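Local coordinates for X-ray repair cross complementing protein 1 variant (PDB 6WH1), which probably serves, through domains such as this C-terminal BRCT domain, as a scaffold that assembles repair proteins at DNA single-strand breaks, at residues F46-Q51 against V70-I75. Sequence-based numbering, arbitrary orientation.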
ATOM      1  N   PHE A  46      -5.662 -10.493  -8.111  1.00 40.97           N
ATOM      2  CA  PHE A  46      -4.242 -10.625  -8.421  1.00 42.89           C
ATOM      3  C   PHE A  46      -3.502 -11.063  -7.170  1.00 41.56           C
ATOM      4  O   PHE A  46      -3.458 -10.325  -6.180  1.00 44.53           O
ATOM      5  CB  PHE A  46      -3.660  -9.307  -8.945  1.00 40.42           C
ATOM      6  CG  PHE A  46      -4.312  -8.814 -10.198  1.00 44.11           C
ATOM      7  CD1 PHE A  46      -3.920  -9.296 -11.434  1.00 43.51           C
ATOM      8  CD2 PHE A  46      -5.324  -7.868 -10.140  1.00 48.47           C
ATOM      9  CE1 PHE A  46      -4.523  -8.843 -12.590  1.00 49.48           C
ATOM     10  CE2 PHE A  46      -5.934  -7.409 -11.295  1.00 49.03           C
ATOM     11  CZ  PHE A  46      -5.535  -7.899 -12.521  1.00 51.18           C
ATOM     12  N   VAL A  47      -2.927 -12.257  -7.210  1.00 38.07           N
ATOM     13  CA  VAL A  47      -2.021 -12.709  -6.164  1.00 38.12           C
ATOM     14  C   VAL A  47      -0.609 -12.327  -6.587  1.00 40.95           C
ATOM     15  O   VAL A  47      -0.154 -12.699  -7.674  1.00 38.75           O
ATOM     16  CB  VAL A  47      -2.146 -14.222  -5.932  1.00 37.03           C
ATOM     17  CG1 VAL A  47      -1.037 -14.713  -5.013  1.00 36.55           C
ATOM     18  CG2 VAL A  47      -3.504 -14.557  -5.338  1.00 37.77           C
ATOM     19  N   ILE A  48       0.074 -11.560  -5.744  1.00 40.44           N
ATOM     20  CA  ILE A  48       1.461 -11.176  -5.971  1.00 44.30           C
ATOM     21  C   ILE A  48       2.347 -12.059  -5.103  1.00 50.07           C
ATOM     22  O   ILE A  48       2.200 -12.077  -3.874  1.00 52.77           O
ATOM     23  CB  ILE A  48       1.689  -9.688  -5.658  1.00 41.75           C
ATOM     24  CG1 ILE A  48       0.493  -8.847  -6.125  1.00 38.74           C
ATOM     25  CG2 ILE A  48       2.990  -9.207  -6.284  1.00 42.45           C
ATOM     26  CD1 ILE A  48       0.325  -8.786  -7.628  1.00 41.81           C
ATOM     27  N   THR A  49       3.263 -12.798  -5.731  1.00 53.03           N
ATOM     28  CA  THR A  49       4.153 -13.697  -5.007  1.00 57.66           C
ATOM     29  C   THR A  49       5.553 -13.655  -5.594  1.00 58.25           C
ATOM     30  O   THR A  49       5.740 -13.444  -6.796  1.00 56.88           O
ATOM     31  CB  THR A  49       3.689 -15.159  -5.046  1.00 59.67           C
ATOM     32  OG1 THR A  49       3.460 -15.555  -6.405  1.00 62.62           O
ATOM     33  CG2 THR A  49       2.430 -15.328  -4.276  1.00 61.50           C
ATOM     34  N   ALA A  50       6.536 -13.879  -4.724  1.00 60.71           N
ATOM     35  CA  ALA A  50       7.879 -14.232  -5.152  1.00 64.45           C
ATOM     36  C   ALA A  50       8.121 -15.729  -5.092  1.00 68.02           C
ATOM     37  O   ALA A  50       9.081 -16.215  -5.699  1.00 74.02           O
ATOM     38  CB  ALA A  50       8.925 -13.517  -4.290  1.00 62.95           C
ATOM     39  N   GLN A  51       7.269 -16.461  -4.383  1.00 67.89           N
ATOM     40  CA  GLN A  51       7.419 -17.894  -4.234  1.00 67.59           C
ATOM     41  C   GLN A  51       6.916 -18.614  -5.478  1.00 67.22           C
ATOM     42  O   GLN A  51       6.327 -18.023  -6.387  1.00 70.22           O
ATOM     43  CB  GLN A  51       6.671 -18.383  -2.997  1.00 67.65           C
ATOM     44  CG  GLN A  51       7.096 -17.681  -1.725  1.00 74.59           C
ATOM     45  CD  GLN A  51       6.333 -18.167  -0.515  1.00 83.86           C
ATOM     46  OE1 GLN A  51       5.218 -18.675  -0.634  1.00 89.30           O
ATOM     47  NE2 GLN A  51       6.926 -18.007   0.661  1.00 86.66           N
ATOM     48  N   VAL A  70       1.003 -13.174 -10.320  1.00 40.46           N
ATOM     49  CA  VAL A  70       1.943 -12.225 -10.904  1.00 47.01           C
ATOM     50  C   VAL A  70       3.090 -11.973  -9.933  1.00 50.10           C
ATOM     51  O   VAL A  70       2.936 -12.076  -8.712  1.00 52.50           O
ATOM     52  CB  VAL A  70       1.260 -10.885 -11.273  1.00 48.79           C
ATOM     53  CG1 VAL A  70       2.081 -10.150 -12.299  1.00 46.53           C
ATOM     54  CG2 VAL A  70      -0.153 -11.102 -11.792  1.00 50.68           C
ATOM     55  N   ARG A  71       4.252 -11.609 -10.494  1.00 46.26           N
ATOM     56  CA  ARG A  71       5.457 -11.307  -9.741  1.00 49.79           C
ATOM     57  C   ARG A  71       5.499  -9.831  -9.353  1.00 52.45           C
ATOM     58  O   ARG A  71       4.881  -8.989 -10.015  1.00 51.22           O
ATOM     59  CB  ARG A  71       6.693 -11.658 -10.564  1.00 49.77           C
ATOM     60  CG  ARG A  71       6.782 -13.132 -10.924  1.00 53.12           C
ATOM     61  CD  ARG A  71       7.674 -13.881  -9.953  1.00 56.68           C
ATOM     62  NE  ARG A  71       7.767 -15.302 -10.276  1.00 63.65           N
ATOM     63  CZ  ARG A  71       7.510 -16.280  -9.415  1.00 67.31           C
ATOM     64  NH1 ARG A  71       7.145 -15.991  -8.173  1.00 66.07           N
ATOM     65  NH2 ARG A  71       7.621 -17.547  -9.794  1.00 68.55           N
ATOM     66  N   PRO A  72       6.220  -9.499  -8.277  1.00 52.71           N
ATOM     67  CA  PRO A  72       6.297  -8.089  -7.842  1.00 48.89           C
ATOM     68  C   PRO A  72       6.887  -7.148  -8.885  1.00 47.74           C
ATOM     69  O   PRO A  72       6.669  -5.923  -8.802  1.00 49.92           O
ATOM     70  CB  PRO A  72       7.182  -8.159  -6.589  1.00 49.62           C
ATOM     71  CG  PRO A  72       7.019  -9.560  -6.085  1.00 52.71           C
ATOM     72  CD  PRO A  72       6.850 -10.416  -7.308  1.00 50.65           C
ATOM     73  N   ARG A  73       7.632  -7.673  -9.861  1.00 47.25           N
ATOM     74  CA  ARG A  73       8.182  -6.802 -10.892  1.00 57.44           C
ATOM     75  C   ARG A  73       7.083  -6.161 -11.728  1.00 54.15           C
ATOM     76  O   ARG A  73       7.288  -5.077 -12.286  1.00 59.44           O
ATOM     77  CB  ARG A  73       9.155  -7.567 -11.790  1.00 64.90           C
ATOM     78  CG  ARG A  73      10.057  -6.639 -12.591  1.00 76.69           C
ATOM     79  CD  ARG A  73      10.846  -7.376 -13.652  1.00 90.29           C
ATOM     80  NE  ARG A  73      11.093  -6.537 -14.822  1.00 99.11           N
ATOM     81  CZ  ARG A  73      11.398  -7.012 -16.025  1.00100.35           C
ATOM     82  NH1 ARG A  73      11.500  -8.321 -16.211  1.00 99.17           N
ATOM     83  NH2 ARG A  73      11.603  -6.181 -17.038  1.00101.93           N
ATOM     84  N   TRP A  74       5.917  -6.802 -11.824  1.00 47.08           N
ATOM     85  CA  TRP A  74       4.781  -6.160 -12.479  1.00 47.22           C
ATOM     86  C   TRP A  74       4.454  -4.833 -11.812  1.00 49.63           C
ATOM     87  O   TRP A  74       4.325  -3.802 -12.481  1.00 50.66           O
ATOM     88  CB  TRP A  74       3.561  -7.076 -12.448  1.00 44.56           C
ATOM     89  CG  TRP A  74       2.324  -6.455 -13.037  1.00 44.03           C
ATOM     90  CD1 TRP A  74       2.252  -5.686 -14.162  1.00 45.45           C
ATOM     91  CD2 TRP A  74       0.984  -6.549 -12.530  1.00 45.28           C
ATOM     92  NE1 TRP A  74       0.953  -5.298 -14.391  1.00 47.55           N
ATOM     93  CE2 TRP A  74       0.154  -5.816 -13.405  1.00 47.78           C
ATOM     94  CE3 TRP A  74       0.405  -7.184 -11.428  1.00 44.83           C
ATOM     95  CZ2 TRP A  74      -1.223  -5.700 -13.209  1.00 48.01           C
ATOM     96  CZ3 TRP A  74      -0.965  -7.067 -11.235  1.00 44.86           C
ATOM     97  CH2 TRP A  74      -1.761  -6.329 -12.121  1.00 45.95           C
ATOM     98  N   ILE A  75       4.307  -4.847 -10.486  1.00 48.60           N
ATOM     99  CA  ILE A  75       4.012  -3.625  -9.744  1.00 47.64           C
ATOM    100  C   ILE A  75       5.138  -2.614  -9.917  1.00 54.01           C
ATOM    101  O   ILE A  75       4.895  -1.419 -10.155  1.00 57.46           O
ATOM    102  CB  ILE A  75       3.772  -3.960  -8.260  1.00 47.06           C
ATOM    103  CG1 ILE A  75       2.810  -5.145  -8.120  1.00 44.22           C
ATOM    104  CG2 ILE A  75       3.251  -2.749  -7.516  1.00 47.52           C
ATOM    105  CD1 ILE A  75       1.379  -4.819  -8.467  1.00 43.03           C
TER
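I48 and V70 pair as parallel neighbours where strand 46-48 runs beside the edge strand 68-70 of the BRCT sheet, and the contact illustrates how one strand can pair with its neighbour and pack on the helix that follows that neighbour. The backbone ladder is short: V70 N donates to V47 O at 2.9 Å, and T49 N returns a bond to V70 O. The CA of I48 also points its hydrogen at V70 O.

I48 reaches the helix with two branches. Its CG2, anti to the backbone N, lies against the ring of P72, 4.0 Å from P72 CG, while CD1 comes to the edge of the W74 indole and meets I75 CD1 tip to tip at 4.2 Å. The same I48 CD1 meets V70 CB at 4.3 Å. On the same side of the sheet, F46 sets its ring obliquely to W74, planes at 48°, with F46 CD1 3.7 Å from W74 CZ3; V70 CG2 sits at the phenyl edge. The indole is further fixed by its NE1, which is bonded to L85 O.

R71 secures the polar end. Its CB leaves away from the other segment, but a bend at chi2 (-97°) brings the guanidinium back to the backbone of residues 49-51. There NH1 alone bonds T49 O at 3.2 Å and, more directly, Q51 O at 2.8 Å; the latter oxygen lies almost in the guanidinium plane, though the donor stands above the Q51 carbonyl plane. A methionine in place of R71 would probably leave both carbonyls without this donor and the segment 49-51 freer to shift.

Buried apolar branches thus join helix 72-81 to the sheet, while the guanidinium, its charge delocalised, satisfies two backbone carbonyls through NH1 and ties them to the strand-helix junction.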